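Long-range contacts in uncharacterized protein (PDB 4OPW), which is of unknown function but probably serves as an adhesin, its chain wound into a long beta-helix-like solenoid of stacked strands: residues Asp19-Ile24 with Thr83-Leu88; Thr160-Ala165 with Glu180-Gly185. One frame throughout, in Å; residues are numbered along the deposited sequence. Where two conformers were deposited one is given.

Interaction 1 (Asp19-Ile24 with Thr83-Leu88); sequences DDFNAI and TNSKWL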
ATOM      1  N   ASP A  19      14.872 -15.505  -8.767  1.00 22.85           N
ATOM      2  CA  ASP A  19      14.777 -16.400  -7.614  1.00 23.09           C
ATOM      3  C   ASP A  19      13.466 -16.154  -6.865  1.00 23.08           C
ATOM      4  O   ASP A  19      12.738 -15.190  -7.163  1.00 20.03           O
ATOM      5  CB  ASP A  19      15.973 -16.175  -6.663  1.00 26.14           C
ATOM      6  CG  ASP A  19      17.321 -16.736  -7.110  1.00 46.43           C
ATOM      7  OD1 ASP A  19      17.347 -17.558  -8.054  1.00 47.41           O
ATOM      8  OD2 ASP A  19      18.351 -16.356  -6.506  1.00 57.04           O
ATOM      9  N   ASP A  20      13.162 -17.028  -5.883  1.00 21.54           N
ATOM     10  CA  ASP A  20      11.952 -16.886  -5.074  1.00 19.60           C
ATOM     11  C   ASP A  20      12.060 -15.702  -4.125  1.00 21.89           C
ATOM     12  O   ASP A  20      13.091 -15.514  -3.460  1.00 22.51           O
ATOM     13  CB  ASP A  20      11.727 -18.178  -4.248  1.00 20.84           C
ATOM     14  CG  ASP A  20      11.275 -19.399  -5.018  1.00 28.44           C
ATOM     15  OD1 ASP A  20      11.049 -19.282  -6.240  1.00 28.17           O
ATOM     16  OD2 ASP A  20      11.149 -20.480  -4.393  1.00 31.95           O
ATOM     17  N   PHE A  21      10.991 -14.911  -4.059  1.00 16.60           N
ATOM     18  CA  PHE A  21      10.872 -13.810  -3.097  1.00 15.62           C
ATOM     19  C   PHE A  21       9.461 -13.812  -2.526  1.00 20.07           C
ATOM     20  O   PHE A  21       8.530 -14.228  -3.220  1.00 19.41           O
ATOM     21  CB  PHE A  21      11.234 -12.437  -3.710  1.00 15.57           C
ATOM     22  CG  PHE A  21      10.332 -11.975  -4.829  1.00 16.52           C
ATOM     23  CD1 PHE A  21       9.180 -11.232  -4.559  1.00 17.91           C
ATOM     24  CD2 PHE A  21      10.626 -12.284  -6.155  1.00 17.94           C
ATOM     25  CE1 PHE A  21       8.321 -10.838  -5.593  1.00 18.19           C
ATOM     26  CE2 PHE A  21       9.785 -11.853  -7.195  1.00 20.31           C
ATOM     27  CZ  PHE A  21       8.632 -11.146  -6.907  1.00 17.89           C
ATOM     28  N   ASN A  22       9.285 -13.319  -1.294  1.00 17.91           N
ATOM     29  CA  ASN A  22       7.941 -13.224  -0.709  1.00 18.35           C
ATOM     30  C   ASN A  22       7.719 -11.800  -0.143  1.00 21.87           C
ATOM     31  O   ASN A  22       6.711 -11.531   0.515  1.00 20.26           O
ATOM     32  CB  ASN A  22       7.711 -14.309   0.368  1.00 19.67           C
ATOM     33  CG  ASN A  22       8.639 -14.212   1.559  1.00 29.76           C
ATOM     34  OD1 ASN A  22       9.386 -13.240   1.719  1.00 21.16           O
ATOM     35  ND2 ASN A  22       8.619 -15.241   2.411  1.00 25.52           N
ATOM     36  N   ALA A  23       8.685 -10.888  -0.397  1.00 17.47           N
ATOM     37  CA  ALA A  23       8.630  -9.521   0.094  1.00 17.25           C
ATOM     38  C   ALA A  23       9.312  -8.624  -0.903  1.00 18.54           C
ATOM     39  O   ALA A  23      10.278  -9.036  -1.567  1.00 18.47           O
ATOM     40  CB  ALA A  23       9.294  -9.413   1.473  1.00 17.94           C
ATOM     41  N   ILE A  24       8.784  -7.399  -1.048  1.00 15.07           N
ATOM     42  CA  ILE A  24       9.290  -6.440  -2.025  1.00 15.38           C
ATOM     43  C   ILE A  24       9.622  -5.112  -1.344  1.00 20.72           C
ATOM     44  O   ILE A  24       8.847  -4.638  -0.510  1.00 19.72           O
ATOM     45  CB  ILE A  24       8.242  -6.219  -3.169  1.00 18.73           C
ATOM     46  CG1 ILE A  24       7.939  -7.524  -3.944  1.00 19.43           C
ATOM     47  CG2 ILE A  24       8.708  -5.100  -4.153  1.00 19.87           C
ATOM     48  CD1 ILE A  24       6.633  -7.478  -4.850  1.00 20.38           C
ATOM     49  N   THR A  83       6.970  -8.548 -12.516  1.00 15.68           N
ATOM     50  CA  THR A  83       7.494  -9.799 -11.944  1.00 15.24           C
ATOM     51  C   THR A  83       6.376 -10.581 -11.247  1.00 18.35           C
ATOM     52  O   THR A  83       5.253 -10.092 -11.122  1.00 17.81           O
ATOM     53  CB  THR A  83       8.690  -9.503 -11.009  1.00 20.38           C
ATOM     54  OG1 THR A  83       9.376 -10.711 -10.693  1.00 20.28           O
ATOM     55  CG2 THR A  83       8.291  -8.739  -9.751  1.00 20.34           C
ATOM     56  N   ASN A  84       6.674 -11.804 -10.832  1.00 16.05           N
ATOM     57  CA  ASN A  84       5.705 -12.664 -10.165  1.00 16.76           C
ATOM     58  C   ASN A  84       6.401 -13.517  -9.106  1.00 20.41           C
ATOM     59  O   ASN A  84       7.621 -13.742  -9.180  1.00 18.96           O
ATOM     60  CB  ASN A  84       4.969 -13.574 -11.197  1.00 17.19           C
ATOM     61  CG  ASN A  84       5.831 -14.673 -11.773  1.00 27.83           C
ATOM     62  OD1 ASN A  84       6.800 -14.410 -12.497  1.00 23.99           O
ATOM     63  ND2 ASN A  84       5.511 -15.936 -11.451  1.00 21.31           N
ATOM     64  N   SER A  85       5.615 -14.021  -8.147  1.00 17.75           N
ATOM     65  CA  SER A  85       6.093 -14.939  -7.122  1.00 16.65           C
ATOM     66  C   SER A  85       4.929 -15.776  -6.638  1.00 20.17           C
ATOM     67  O   SER A  85       3.775 -15.381  -6.805  1.00 19.73           O
ATOM     68  CB  SER A  85       6.740 -14.186  -5.965  1.00 18.83           C
ATOM     69  OG  SER A  85       5.778 -13.533  -5.157  1.00 20.73           O
ATOM     70  N   LYS A  86       5.224 -16.908  -6.004  1.00 16.60           N
ATOM     71  CA  LYS A  86       4.161 -17.756  -5.493  1.00 16.37           C
ATOM     72  C   LYS A  86       3.497 -17.126  -4.246  1.00 21.14           C
ATOM     73  O   LYS A  86       2.293 -17.295  -4.027  1.00 20.74           O
ATOM     74  CB  LYS A  86       4.730 -19.146  -5.181  1.00 17.96           C
ATOM     75  CG  LYS A  86       3.681 -20.158  -4.758  1.00 18.90           C
ATOM     76  CD  LYS A  86       4.214 -21.593  -4.750  1.00 18.56           C
ATOM     77  CE  LYS A  86       3.189 -22.502  -4.107  1.00 18.48           C
ATOM     78  NZ  LYS A  86       3.600 -23.941  -4.167  1.00 23.11           N
ATOM     79  N   TRP A  87       4.296 -16.469  -3.420  1.00 19.48           N
ATOM     80  CA  TRP A  87       3.861 -15.879  -2.161  1.00 20.48           C
ATOM     81  C   TRP A  87       4.268 -14.414  -2.048  1.00 21.66           C
ATOM     82  O   TRP A  87       5.326 -14.011  -2.554  1.00 19.85           O
ATOM     83  CB  TRP A  87       4.473 -16.659  -0.991  1.00 21.45           C
ATOM     84  CG  TRP A  87       4.159 -18.121  -1.004  1.00 24.74           C
ATOM     85  CD1 TRP A  87       4.996 -19.141  -1.354  1.00 28.11           C
ATOM     86  CD2 TRP A  87       2.894 -18.721  -0.709  1.00 26.25           C
ATOM     87  NE1 TRP A  87       4.338 -20.344  -1.257  1.00 28.61           N
ATOM     88  CE2 TRP A  87       3.044 -20.116  -0.872  1.00 30.66           C
ATOM     89  CE3 TRP A  87       1.638 -18.212  -0.328  1.00 29.16           C
ATOM     90  CZ2 TRP A  87       1.996 -21.020  -0.626  1.00 32.25           C
ATOM     91  CZ3 TRP A  87       0.607 -19.107  -0.061  1.00 32.17           C
ATOM     92  CH2 TRP A  87       0.783 -20.490  -0.242  1.00 33.52           C
ATOM     93  N   LEU A  88       3.445 -13.627  -1.337  1.00 19.64           N
ATOM     94  CA  LEU A  88       3.757 -12.225  -1.062  1.00 17.88           C
ATOM     95  C   LEU A  88       3.223 -11.852   0.322  1.00 22.13           C
ATOM     96  O   LEU A  88       2.016 -11.853   0.530  1.00 21.07           O
ATOM     97  CB  LEU A  88       3.219 -11.268  -2.128  1.00 16.93           C
ATOM     98  CG  LEU A  88       3.621  -9.796  -1.946  1.00 19.45           C
ATOM     99  CD1 LEU A  88       5.124  -9.589  -2.181  1.00 18.59           C
ATOM    100  CD2 LEU A  88       2.787  -8.887  -2.824  1.00 19.75           C
TER
HETATM  101  O   HOH W   1       9.641 -15.287  -7.204  1.00 21.01           O
HETATM  102  O   HOH W   2       8.205 -17.450  -5.964  1.00 20.17           O
HETATM  103  O   HOH W   3       7.320 -16.799  -3.305  1.00 20.04           O
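Phe21 holds CG in the crowded position between its backbone N and carbonyl carbon (chi1 64°), and Ser85 puts OG in the same position on its own backbone (chi1 73°), so that ring and hydroxymethyl group come together. Ser85 CB sits over one face of the ring, 3.8 Å from the centroid, a CH-pi contact displaced toward the rim. Thr83 meets the ring tip to tip: its OG1 lies at the edge, 3.7 Å from Phe21 CE2, and is hydrogen-bonded to His42 O. Ser85 OG donates to Trp87 O over 2.7 Å, coming from above the carbonyl plane, and also hydrogen-bonds Tyr34 OH; this ties down the bend after strand 80-85. The same carbonyl receives a CA-H...O contact from Asn22, Asn22 CA to Trp87 O being 3.3 Å. Water joins the backbones where they do not pair directly. One molecule donates to Phe21 O (2.8 Å) and accepts from Trp87 N; another donates to both Asp19 O and Asn84 O. Farther along, Leu88 CB points away, but CG anti to the backbone N and chi2 of 68° bring CD1 back across Ile24 at about a right angle, 3.7 Å from Ile24 CD1. Tyr34 packs on both, Phe32 on Ile24, and Leu64 on the Phe21 ring. The arrangement is a corner of a beta-solenoid, where chain leaving strand 80-85 turns toward strand 90-94, the parallel neighbour of strand 23-27.

Interaction 2 (Thr160-Ala165 with Glu180-Gly185); sequences TINLKA and EIMAFG. With EDO (1,2-ethanediol), chain F.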
ATOM      1  N   THR A 160      -3.838   8.884   1.839  1.00 17.94           N
ATOM      2  CA  THR A 160      -5.190   8.322   1.796  1.00 17.93           C
ATOM      3  C   THR A 160      -5.167   6.800   1.652  1.00 21.14           C
ATOM      4  O   THR A 160      -4.252   6.231   1.034  1.00 19.51           O
ATOM      5  CB  THR A 160      -6.066   8.942   0.674  1.00 23.03           C
ATOM      6  OG1 THR A 160      -5.672   8.419  -0.588  1.00 26.32           O
ATOM      7  CG2 THR A 160      -6.073  10.467   0.650  1.00 22.22           C
ATOM      8  N   ILE A 161      -6.200   6.149   2.198  1.00 17.15           N
ATOM      9  CA  ILE A 161      -6.414   4.706   2.070  1.00 15.75           C
ATOM     10  C   ILE A 161      -7.869   4.529   1.646  1.00 19.93           C
ATOM     11  O   ILE A 161      -8.776   4.907   2.388  1.00 20.82           O
ATOM     12  CB  ILE A 161      -6.045   3.878   3.333  1.00 18.67           C
ATOM     13  CG1 ILE A 161      -4.519   4.034   3.670  1.00 19.75           C
ATOM     14  CG2 ILE A 161      -6.400   2.388   3.099  1.00 19.98           C
ATOM     15  CD1 ILE A 161      -4.030   3.418   5.011  1.00 22.25           C
ATOM     16  N   ASN A 162      -8.082   4.020   0.441  1.00 16.23           N
ATOM     17  CA  ASN A 162      -9.422   3.777  -0.089  1.00 17.24           C
ATOM     18  C   ASN A 162      -9.649   2.281  -0.201  1.00 19.68           C
ATOM     19  O   ASN A 162      -9.005   1.619  -1.010  1.00 19.61           O
ATOM     20  CB  ASN A 162      -9.591   4.475  -1.446  1.00 19.69           C
ATOM     21  CG  ASN A 162     -10.961   4.341  -2.066  1.00 29.43           C
ATOM     22  OD1 ASN A 162     -11.886   3.772  -1.489  1.00 25.79           O
ATOM     23  ND2 ASN A 162     -11.102   4.842  -3.284  1.00 28.39           N
ATOM     24  N   LEU A 163     -10.548   1.752   0.637  1.00 16.92           N
ATOM     25  CA  LEU A 163     -10.916   0.326   0.692  1.00 17.93           C
ATOM     26  C   LEU A 163     -12.312   0.244   0.135  1.00 22.86           C
ATOM     27  O   LEU A 163     -13.275   0.569   0.823  1.00 21.55           O
ATOM     28  CB  LEU A 163     -10.839  -0.212   2.135  1.00 18.08           C
ATOM     29  CG  LEU A 163      -9.554   0.069   2.932  1.00 22.38           C
ATOM     30  CD1 LEU A 163      -9.650  -0.528   4.327  1.00 21.77           C
ATOM     31  CD2 LEU A 163      -8.308  -0.493   2.209  1.00 23.61           C
ATOM     32  N   LYS A 164     -12.405  -0.044  -1.156  1.00 21.48           N
ATOM     33  CA  LYS A 164     -13.653   0.018  -1.924  1.00 21.04           C
ATOM     34  C   LYS A 164     -14.738  -0.980  -1.510  1.00 24.40           C
ATOM     35  O   LYS A 164     -15.918  -0.625  -1.541  1.00 25.29           O
ATOM     36  CB  LYS A 164     -13.357  -0.184  -3.410  1.00 22.32           C
ATOM     37  CG  LYS A 164     -12.587   0.976  -4.041  1.00 28.00           C
ATOM     38  CD  LYS A 164     -12.516   0.807  -5.547  1.00 36.25           C
ATOM     39  CE  LYS A 164     -11.907   2.004  -6.234  1.00 45.60           C
ATOM     40  NZ  LYS A 164     -11.537   1.701  -7.641  1.00 54.05           N
ATOM     41  N   ALA A 165     -14.372  -2.224  -1.179  1.00 20.88           N
ATOM     42  CA  ALA A 165     -15.352  -3.265  -0.866  1.00 21.97           C
ATOM     43  C   ALA A 165     -14.762  -4.352  -0.028  1.00 26.07           C
ATOM     44  O   ALA A 165     -13.551  -4.549  -0.037  1.00 24.53           O
ATOM     45  CB  ALA A 165     -15.885  -3.878  -2.170  1.00 22.99           C
ATOM     46  N   GLU A 180      -6.890  10.640   5.076  1.00 19.73           N
ATOM     47  CA  GLU A 180      -8.260  10.226   4.780  1.00 20.85           C
ATOM     48  C   GLU A 180      -8.373   8.735   4.641  1.00 23.44           C
ATOM     49  O   GLU A 180      -7.664   8.139   3.821  1.00 22.51           O
ATOM     50  CB  GLU A 180      -8.805  10.856   3.474  1.00 23.07           C
ATOM     51  CG  GLU A 180      -8.750  12.362   3.369  1.00 37.13           C
ATOM     52  CD  GLU A 180      -8.957  12.834   1.941  1.00 60.37           C
ATOM     53  OE1 GLU A 180      -9.963  12.427   1.314  1.00 45.41           O
ATOM     54  OE2 GLU A 180      -8.086  13.580   1.438  1.00 46.94           O
ATOM     55  N   ILE A 181      -9.293   8.133   5.383  1.00 18.18           N
ATOM     56  CA  ILE A 181      -9.613   6.719   5.215  1.00 17.75           C
ATOM     57  C   ILE A 181     -11.006   6.678   4.584  1.00 21.47           C
ATOM     58  O   ILE A 181     -11.938   7.262   5.141  1.00 22.39           O
ATOM     59  CB  ILE A 181      -9.529   5.885   6.539  1.00 20.10           C
ATOM     60  CG1 ILE A 181      -8.056   5.771   7.034  1.00 20.63           C
ATOM     61  CG2 ILE A 181     -10.168   4.478   6.355  1.00 19.78           C
ATOM     62  CD1 ILE A 181      -7.866   5.232   8.465  1.00 22.14           C
HETATM   63  N   MSE A 182     -11.137   6.029   3.412  1.00 16.48           N
HETATM   64  CA  MSE A 182     -12.415   5.857   2.717  0.50 15.80           C
HETATM   65  C   MSE A 182     -12.749   4.370   2.764  1.00 21.28           C
HETATM   66  O   MSE A 182     -12.257   3.591   1.925  1.00 20.39           O
HETATM   67  CB  MSE A 182     -12.331   6.391   1.280  0.50 17.40           C
HETATM   68  CG  MSE A 182     -12.296   7.913   1.192  0.50 23.37           C
HETATM   69 SE   MSE A 182     -11.439   8.487  -0.455  0.38 30.02          SE
HETATM   70  CE  MSE A 182      -9.604   8.160   0.035  0.50 26.81           C
ATOM     71  N   ALA A 183     -13.508   3.948   3.798  1.00 20.14           N
ATOM     72  CA  ALA A 183     -13.836   2.542   3.991  1.00 20.00           C
ATOM     73  C   ALA A 183     -15.315   2.294   4.311  1.00 23.51           C
ATOM     74  O   ALA A 183     -15.630   1.347   5.032  1.00 22.16           O
ATOM     75  CB  ALA A 183     -12.951   1.944   5.084  1.00 20.37           C
ATOM     76  N   PHE A 184     -16.241   3.079   3.696  1.00 20.74           N
ATOM     77  CA  PHE A 184     -17.673   2.785   3.851  1.00 21.54           C
ATOM     78  C   PHE A 184     -18.034   1.411   3.240  1.00 26.50           C
ATOM     79  O   PHE A 184     -18.994   0.763   3.677  1.00 26.25           O
ATOM     80  CB  PHE A 184     -18.525   3.859   3.156  1.00 23.42           C
ATOM     81  CG  PHE A 184     -18.725   5.172   3.868  1.00 24.38           C
ATOM     82  CD1 PHE A 184     -18.941   5.213   5.244  1.00 26.44           C
ATOM     83  CD2 PHE A 184     -18.802   6.362   3.152  1.00 25.87           C
ATOM     84  CE1 PHE A 184     -19.167   6.428   5.899  1.00 27.84           C
ATOM     85  CE2 PHE A 184     -19.064   7.577   3.803  1.00 29.00           C
ATOM     86  CZ  PHE A 184     -19.229   7.601   5.174  1.00 26.95           C
ATOM     87  N   GLY A 185     -17.258   0.991   2.236  1.00 24.17           N
ATOM     88  CA  GLY A 185     -17.482  -0.264   1.519  1.00 23.84           C
ATOM     89  C   GLY A 185     -17.071  -1.533   2.244  1.00 26.46           C
ATOM     90  O   GLY A 185     -17.380  -2.633   1.772  1.00 27.25           O
TER
HETATM   91  C1  EDO F 304      -8.557  16.132   5.714  1.00 76.90           C
HETATM   92  O1  EDO F 304      -9.743  15.359   5.604  1.00 76.40           O
HETATM   93  C2  EDO F 304      -7.478  15.594   4.735  1.00 77.45           C
HETATM   94  O2  EDO F 304      -7.769  16.004   3.411  1.00 78.54           O
HETATM   95  O   HOH W   4     -15.255   2.309   0.637  1.00 22.50           O
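Met182, modelled as selenomethionine, leaves its strand with CB 3.8 Å from Asn162 OD1. CG lies anti to the carbonyl carbon, and a bend at chi3 (-76°) turns the chain end obliquely over the neighbouring strand. There CE lies 3.7 Å from Thr160 CB and 4.0 Å from Asn162 CB. Gln202 of the next strand also touches Met182. On the same face Thr160 and Glu180 run side by side, Thr160 CG2 against the Glu180 carboxylate, whose OE2 accepts a hydrogen bond from an ethanediol O2. Thr160 OG1 is hydrogen-bonded to Asn140 OD1. Three backbone bonds join the strands: Ile161 N to Glu180 O (3.0 Å), Met182 N to Ile161 O (2.8 Å, 175°) and Leu163 N to Met182 O (2.8 Å). At the corner by Gly185 direct pairing lapses: a water bridges Leu163 O and Gly185 N, and CA-H...O contacts such as Gly185 CA to Lys164 O (3.5 Å) keep the chains close. The face with Ile161 and Ile181 is apolar, both packing on Ile155; farther along, Leu163 CD1 meets Ala183 CB. Such parallel, in-register pairing of successive coils, with apolar residues inside and mixed ones outside, characterises beta-solenoids of the pectate-lyase-like clan.

Interaction 1 and interaction 2 lie on opposite sides of the chain's centre, their own centres 27 Å apart and their nearest atoms about 15 Å apart, so they do not touch. A run of parallel pairings connects them: strand 80-85 pairs with 31-36, and from there 98-101, 119-122 and 139-147 lead to 159-163 and 180-183. Interaction 1 joins the end of one face to the start of another at a corner, largely through side chains and water, whereas interaction 2 joins adjacent strands within a face, mainly by backbone bonds. Neither contact holds an assigned functional site; the ethanediol at Glu180 belongs to interaction 2 and probably comes from the crystallisation liquor.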